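Local coordinates for protein putative nucleotide sugar epimerase/ dehydratase (Bordetella bronchiseptica, PDB 2Q1S) that binds NAD(H) in a Rossmann fold and probably acts as a nucleotide-sugar epimerase or dehydratase in the biosynthesis of the lipopolysaccharide O antigen, at residues A[68-73]-A[215-220]; A[281-286]-A[329-334]. All coordinates share one frame; numbering follows the deposited sequence.

Following the chain from its N terminus, residues 68-73 come in the loop after strand 59-63 of the Rossmann sheet and meet residues 215-220, which follow strand 203-212. Contact 1 thus closes a long loop of 141 residues and brings together two connections that leave the sheet near the bound dinucleotide. Contact 2 opens only after contact 1 has closed, so the two are in series: strand 281-284, which pairs with strand 203-212, is joined to helix 329-335 across 42 residues. The contacts do not touch; their centres lie 29 Å apart on opposite sides of the centre of the chain. Strand 203-212 relates them, leading into 215-220 and pairing with 281-284.

Contact 1: residues A[68-73]-A[215-220]; sequences SAEKIN and GEILGA. With NAI (1,4-dihydronicotinamide adenine dinucleotide), chain B.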
loop_
_atom_site.group_PDB
_atom_site.type_symbol
_atom_site.label_atom_id
_atom_site.label_comp_id
_atom_site.label_asym_id
_atom_site.label_seq_id
_atom_site.Cartn_x
_atom_site.Cartn_y
_atom_site.Cartn_z
ATOM N N SER A 68 7.795 -5.214 -19.500
ATOM C CA SER A 68 8.943 -6.086 -19.244
ATOM C C SER A 68 8.817 -7.435 -19.949
ATOM O O SER A 68 9.239 -8.441 -19.406
ATOM C CB SER A 68 9.173 -6.263 -17.745
ATOM O OG SER A 68 8.002 -6.767 -17.105
ATOM N N ALA A 69 8.250 -7.409 -21.159
ATOM C CA ALA A 69 7.886 -8.608 -21.897
ATOM C C ALA A 69 8.097 -8.356 -23.375
ATOM O O ALA A 69 8.260 -7.205 -23.836
ATOM C CB ALA A 69 6.427 -8.953 -21.623
ATOM N N GLU A 70 8.125 -9.464 -24.125
ATOM C CA GLU A 70 8.252 -9.431 -25.586
ATOM C C GLU A 70 6.996 -10.036 -26.169
ATOM O O GLU A 70 6.491 -11.017 -25.631
ATOM C CB GLU A 70 9.468 -10.238 -26.065
ATOM C CG GLU A 70 10.822 -9.677 -25.647
ATOM C CD GLU A 70 11.068 -8.297 -26.229
ATOM O OE1 GLU A 70 10.858 -8.136 -27.446
ATOM O OE2 GLU A 70 11.432 -7.368 -25.476
ATOM N N LYS A 71 6.497 -9.425 -27.247
ATOM C CA LYS A 71 5.314 -9.878 -27.984
ATOM C C LYS A 71 5.429 -11.336 -28.442
ATOM O O LYS A 71 4.411 -12.029 -28.524
ATOM C CB LYS A 71 5.058 -8.945 -29.173
ATOM C CG LYS A 71 3.741 -9.129 -29.918
ATOM N N ILE A 72 6.647 -11.815 -28.716
ATOM C CA ILE A 72 6.828 -13.229 -29.124
ATOM C C ILE A 72 6.447 -14.233 -28.060
ATOM O O ILE A 72 6.349 -15.421 -28.328
ATOM C CB ILE A 72 8.250 -13.563 -29.644
ATOM C CG1 ILE A 72 9.305 -13.306 -28.546
ATOM C CG2 ILE A 72 8.502 -12.811 -30.925
ATOM C CD1 ILE A 72 10.609 -14.103 -28.782
ATOM N N ASN A 73 6.198 -13.750 -26.852
ATOM C CA ASN A 73 5.692 -14.601 -25.792
ATOM C C ASN A 73 4.174 -14.634 -25.685
ATOM O O ASN A 73 3.631 -15.272 -24.800
ATOM C CB ASN A 73 6.307 -14.206 -24.454
ATOM C CG ASN A 73 7.507 -15.033 -24.097
ATOM O OD1 ASN A 73 7.633 -16.173 -24.507
ATOM N ND2 ASN A 73 8.390 -14.465 -23.310
ATOM N N GLY A 215 11.414 -19.121 -21.287
ATOM C CA GLY A 215 10.501 -17.996 -21.475
ATOM C C GLY A 215 10.896 -16.726 -20.737
ATOM O O GLY A 215 10.318 -15.681 -21.009
ATOM N N GLU A 216 11.898 -16.808 -19.854
ATOM C CA GLU A 216 12.493 -15.607 -19.250
ATOM C C GLU A 216 13.610 -15.145 -20.141
ATOM O O GLU A 216 14.631 -15.839 -20.274
ATOM C CB GLU A 216 13.038 -15.868 -17.832
ATOM C CG GLU A 216 13.591 -14.575 -17.236
ATOM C CD GLU A 216 13.920 -14.620 -15.765
ATOM O OE1 GLU A 216 14.093 -15.710 -15.181
ATOM O OE2 GLU A 216 14.020 -13.519 -15.176
ATOM N N ILE A 217 13.393 -13.983 -20.777
ATOM C CA ILE A 217 14.314 -13.453 -21.784
ATOM C C ILE A 217 15.078 -12.274 -21.188
ATOM O O ILE A 217 14.472 -11.255 -20.851
ATOM C CB ILE A 217 13.532 -12.979 -23.037
ATOM C CG1 ILE A 217 12.759 -14.146 -23.666
ATOM C CG2 ILE A 217 14.492 -12.261 -24.050
ATOM C CD1 ILE A 217 11.650 -13.755 -24.709
ATOM N N LEU A 218 16.404 -12.390 -21.105
ATOM C CA LEU A 218 17.217 -11.247 -20.665
ATOM C C LEU A 218 16.908 -10.047 -21.553
ATOM O O LEU A 218 16.830 -10.191 -22.769
ATOM C CB LEU A 218 18.715 -11.579 -20.723
ATOM C CG LEU A 218 19.185 -12.754 -19.842
ATOM C CD1 LEU A 218 20.659 -13.050 -20.104
ATOM C CD2 LEU A 218 18.982 -12.509 -18.344
ATOM N N GLY A 219 16.671 -8.873 -20.936
ATOM C CA GLY A 219 16.440 -7.654 -21.739
ATOM C C GLY A 219 14.992 -7.509 -22.209
ATOM O O GLY A 219 14.681 -6.565 -22.930
ATOM N N ALA A 220 14.105 -8.425 -21.832
ATOM C CA ALA A 220 12.709 -8.324 -22.266
ATOM C C ALA A 220 12.087 -6.965 -21.905
ATOM O O ALA A 220 12.242 -6.475 -20.784
ATOM C CB ALA A 220 11.879 -9.470 -21.714
HETATM P PA NAI B . 7.576 -10.387 -15.818
HETATM O O1A NAI B . 8.112 -9.005 -15.717
HETATM O O2A NAI B . 8.097 -11.311 -16.944
HETATM O O5B NAI B . 6.033 -10.406 -15.853
HETATM C C5B NAI B . 5.191 -9.310 -15.477
HETATM C C4B NAI B . 4.319 -8.875 -16.641
HETATM O O4B NAI B . 3.533 -7.761 -16.232
HETATM C C3B NAI B . 5.178 -8.418 -17.850
HETATM O O3B NAI B . 4.744 -9.098 -19.040
HETATM C C2B NAI B . 4.842 -6.938 -17.962
HETATM O O2B NAI B . 4.853 -6.349 -19.299
HETATM C C1B NAI B . 3.427 -6.891 -17.380
HETATM N N9A NAI B . 2.984 -5.574 -16.956
HETATM C C8A NAI B . 3.728 -4.611 -16.330
HETATM N N7A NAI B . 2.948 -3.561 -16.066
HETATM C C5A NAI B . 1.679 -3.813 -16.497
HETATM C C6A NAI B . 0.384 -3.120 -16.528
HETATM N N6A NAI B . 0.205 -1.889 -16.034
HETATM N N1A NAI B . -0.704 -3.745 -17.077
HETATM C C2A NAI B . -0.541 -4.994 -17.591
HETATM N N3A NAI B . 0.590 -5.717 -17.607
HETATM C C4A NAI B . 1.742 -5.183 -17.066
HETATM O O3 NAI B . 7.960 -11.042 -14.411
HETATM P PN NAI B . 7.550 -12.492 -13.800
HETATM O O1N NAI B . 8.691 -13.060 -13.118
HETATM O O2N NAI B . 6.784 -13.203 -14.886
HETATM O O5D NAI B . 6.422 -12.041 -12.700
HETATM C C5D NAI B . 5.067 -12.519 -12.753
HETATM C C4D NAI B . 4.456 -12.297 -11.368
HETATM O O4D NAI B . 5.121 -13.122 -10.441
HETATM C C3D NAI B . 4.688 -10.882 -10.836
HETATM O O3D NAI B . 3.479 -10.470 -10.185
HETATM C C2D NAI B . 5.828 -11.031 -9.876
HETATM O O2D NAI B . 5.803 -9.998 -8.855
HETATM C C1D NAI B . 5.567 -12.388 -9.282
HETATM N N1N NAI B . 6.735 -13.020 -8.728
HETATM C C2N NAI B . 7.736 -13.541 -9.511
HETATM C C3N NAI B . 8.839 -14.170 -8.941
HETATM C C7N NAI B . 9.969 -14.740 -9.793
HETATM O O7N NAI B . 10.895 -15.296 -9.227
HETATM N N7N NAI B . 9.852 -14.616 -11.140
HETATM C C4N NAI B . 8.915 -14.336 -7.532
HETATM C C5N NAI B . 7.840 -13.818 -6.754
HETATM C C6N NAI B . 6.758 -13.203 -7.382
#
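Residues 68-73 and 215-220 form a buried loop-to-loop contact beside the dinucleotide pocket of the Rossmann fold, the first loop following strand 59-63 and the second strand 203-212. The backbones come closest at Ala69 and Ala220, whose CA atoms are 4.8 Å apart, although the Ala69 methyl points away, toward the ribose. At the other end, Asn73 ND2 donates to Gly215 O over 3.2 Å; the donor lies in the carbonyl plane, on a lone pair, but the N-H...O angle of 140° makes the bond markedly bent. Asn73 ND2 also lies 3.6 Å from Ile217 CD1, and Ile72 CD1 adds an apolar contact to that methyl. A type II turn from Ile217 to Ala220 brings Ala220 beside Glu70, whose chain bends at CG (chi2 -62°) and sets OE2 3.6 Å from Ala220 CA. That carboxylate oxygen also accepts from Gly221 N and pairs with Lys367. Ser68 offers its backbone N and its hydroxyl to NADH: the N donates almost straight to O2B of the adenosine ribose, and Ser68 OG donates to phosphate oxygen O1A at 2.6 Å. Ser68 thus bonds to both ribose and phosphate, while residues after it pack on 215-220.

Contact 2: residues A[281-286]-A[329-334]; sequences GVYNIA and EKARRE
Tyr283 of strand 281-284 and Lys330 and Glu334 of helix 329-335 carry a contact in which a helix packs across a strand, the short axes 7.1 Å apart and their directions 109° from each other. Polar and charged interactions gather at the tyrosine. Tyr283 OH donates to Glu334 OE1 at 2.6 Å, meeting that oxygen nearly along its C-O axis; the carboxylate plane stands 87° from the ring. The same hydroxyl accepts from Thr278 N, so bonds in both directions fix the phenol. Lys330 runs out fully extended from the helix, CG anti to its own amide nitrogen (chi1 -178°), and crosses the tyrosine at about a right angle, with Lys330 CE 3.6 Å from Tyr283 CE2. Lys330 NZ ends over the ring face, 4.8 Å from the Tyr283 centroid, in a cation-pi interaction, and also donates to Val282 O over 2.8 Å, in the plane of that carbonyl. The lysine thus joins strand backbone and aromatic face at once. A water lies between Asn284 O and Ala331 N, accepting from the amide and within hydrogen-bonding distance of the carbonyl.

Apolar contacts are fewer. Ala331 CB lies 4.2 Å from Ile285 CD1 and 4.5 Å from Tyr283 CD2; the small alanine is consistent with the close approach of helix and strand, the CA atoms of Tyr283 and Ala331 being 5.9 Å apart.

Around this pair, strand 281-284 runs parallel to strand 203-212, bonded through the backbones of Arg205 and Arg207. Tyr283 and Ile285 also pack on Cys273 of helix 263-276, and Ile285 on Ile261 of strand 257-262, leaving helix 329-335 attached to the sheet's outer strand.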
loop_
_atom_site.group_PDB
_atom_site.type_symbol
_atom_site.label_atom_id
_atom_site.label_comp_id
_atom_site.label_asym_id
_atom_site.label_seq_id
_atom_site.Cartn_x
_atom_site.Cartn_y
_atom_site.Cartn_z
ATOM N N GLY A 281 -7.800 -16.854 0.832
ATOM C CA GLY A 281 -6.658 -17.561 1.363
ATOM C C GLY A 281 -5.339 -17.276 0.684
ATOM O O GLY A 281 -5.265 -16.523 -0.288
ATOM N N VAL A 282 -4.301 -17.932 1.226
ATOM C CA VAL A 282 -2.915 -17.752 0.733
ATOM C C VAL A 282 -2.176 -19.086 0.771
ATOM O O VAL A 282 -2.314 -19.848 1.739
ATOM C CB VAL A 282 -2.125 -16.636 1.491
ATOM C CG1 VAL A 282 -2.124 -16.844 3.028
ATOM C CG2 VAL A 282 -0.733 -16.491 0.955
ATOM N N TYR A 283 -1.382 -19.329 -0.277
ATOM C CA TYR A 283 -0.621 -20.576 -0.400
ATOM C C TYR A 283 0.776 -20.271 -0.870
ATOM O O TYR A 283 0.968 -19.543 -1.815
ATOM C CB TYR A 283 -1.252 -21.529 -1.420
ATOM C CG TYR A 283 -2.651 -21.954 -1.073
ATOM C CD1 TYR A 283 -3.750 -21.152 -1.459
ATOM C CD2 TYR A 283 -2.897 -23.114 -0.340
ATOM C CE1 TYR A 283 -5.055 -21.515 -1.107
ATOM C CE2 TYR A 283 -4.202 -23.478 -0.019
ATOM C CZ TYR A 283 -5.262 -22.678 -0.388
ATOM O OH TYR A 283 -6.550 -23.071 -0.059
ATOM N N ASN A 284 1.758 -20.846 -0.194
ATOM C CA ASN A 284 3.124 -20.882 -0.737
ATOM C C ASN A 284 3.197 -21.891 -1.887
ATOM O O ASN A 284 2.764 -23.047 -1.732
ATOM C CB ASN A 284 4.148 -21.310 0.320
ATOM C CG ASN A 284 4.229 -20.356 1.496
ATOM O OD1 ASN A 284 3.989 -19.179 1.367
ATOM N ND2 ASN A 284 4.597 -20.885 2.654
ATOM N N ILE A 285 3.732 -21.446 -3.027
ATOM C CA ILE A 285 4.033 -22.319 -4.173
ATOM C C ILE A 285 5.588 -22.380 -4.228
ATOM O O ILE A 285 6.264 -21.424 -4.624
ATOM C CB ILE A 285 3.407 -21.720 -5.494
ATOM C CG1 ILE A 285 1.870 -21.624 -5.340
ATOM C CG2 ILE A 285 3.789 -22.566 -6.728
ATOM C CD1 ILE A 285 1.161 -22.894 -4.895
ATOM N N ALA A 286 6.124 -23.490 -3.715
ATOM C CA ALA A 286 7.542 -23.579 -3.355
ATOM C C ALA A 286 8.082 -24.975 -3.591
ATOM O O ALA A 286 7.341 -25.940 -3.520
ATOM C CB ALA A 286 7.738 -23.189 -1.883
ATOM N N GLU A 329 3.753 -27.190 2.492
ATOM C CA GLU A 329 2.814 -28.180 3.049
ATOM C C GLU A 329 1.321 -27.843 2.864
ATOM O O GLU A 329 0.483 -28.714 2.610
ATOM C CB GLU A 329 3.140 -28.461 4.508
ATOM C CG GLU A 329 4.472 -29.169 4.639
ATOM C CD GLU A 329 4.617 -30.321 3.621
ATOM O OE1 GLU A 329 3.674 -31.161 3.546
ATOM O OE2 GLU A 329 5.666 -30.364 2.900
ATOM N N LYS A 330 0.956 -26.574 2.993
ATOM C CA LYS A 330 -0.454 -26.245 2.854
ATOM C C LYS A 330 -1.009 -26.584 1.447
ATOM O O LYS A 330 -1.997 -27.428 1.319
ATOM C CB LYS A 330 -0.696 -24.782 3.222
ATOM C CG LYS A 330 -2.168 -24.405 3.143
ATOM C CD LYS A 330 -2.287 -22.935 3.642
ATOM C CE LYS A 330 -3.684 -22.383 3.374
ATOM N NZ LYS A 330 -3.692 -20.958 3.884
ATOM N N ALA A 331 -0.333 -26.029 0.387
ATOM C CA ALA A 331 -0.648 -26.458 -0.988
ATOM C C ALA A 331 -0.632 -27.990 -1.209
ATOM O O ALA A 331 -1.447 -28.517 -1.954
ATOM C CB ALA A 331 0.320 -25.791 -1.940
ATOM N N ARG A 332 0.295 -28.727 -0.566
ATOM C CA ARG A 332 0.284 -30.162 -0.793
ATOM C C ARG A 332 -1.031 -30.740 -0.260
ATOM O O ARG A 332 -1.624 -31.660 -0.925
ATOM C CB ARG A 332 1.497 -30.793 -0.099
ATOM C CG ARG A 332 1.638 -32.313 -0.218
ATOM C CD ARG A 332 2.940 -32.756 0.450
ATOM N NE ARG A 332 4.007 -32.760 -0.570
ATOM C CZ ARG A 332 5.145 -32.047 -0.533
ATOM N NH1 ARG A 332 5.422 -31.262 0.500
ATOM N NH2 ARG A 332 6.034 -32.154 -1.538
ATOM N N ARG A 333 -1.408 -30.304 0.978
ATOM C CA ARG A 333 -2.499 -30.930 1.732
ATOM C C ARG A 333 -3.856 -30.523 1.162
ATOM O O ARG A 333 -4.740 -31.365 0.960
ATOM C CB ARG A 333 -2.389 -30.541 3.213
ATOM C CG ARG A 333 -3.514 -31.073 4.105
ATOM C CD ARG A 333 -3.393 -30.570 5.541
ATOM N NE ARG A 333 -3.412 -29.109 5.597
ATOM C CZ ARG A 333 -2.362 -28.339 5.903
ATOM N NH1 ARG A 333 -1.182 -28.879 6.220
ATOM N NH2 ARG A 333 -2.508 -27.020 5.913
ATOM N N GLU A 334 -4.012 -29.227 0.900
ATOM C CA GLU A 334 -5.287 -28.685 0.461
ATOM C C GLU A 334 -5.509 -28.760 -1.040
ATOM O O GLU A 334 -6.643 -28.870 -1.492
ATOM C CB GLU A 334 -5.401 -27.227 0.884
ATOM C CG GLU A 334 -5.661 -27.038 2.345
ATOM C CD GLU A 334 -6.044 -25.616 2.678
ATOM O OE1 GLU A 334 -6.498 -24.874 1.763
ATOM O OE2 GLU A 334 -5.900 -25.256 3.867
HETATM O O HOH W 1 1.962 -24.288 0.653
#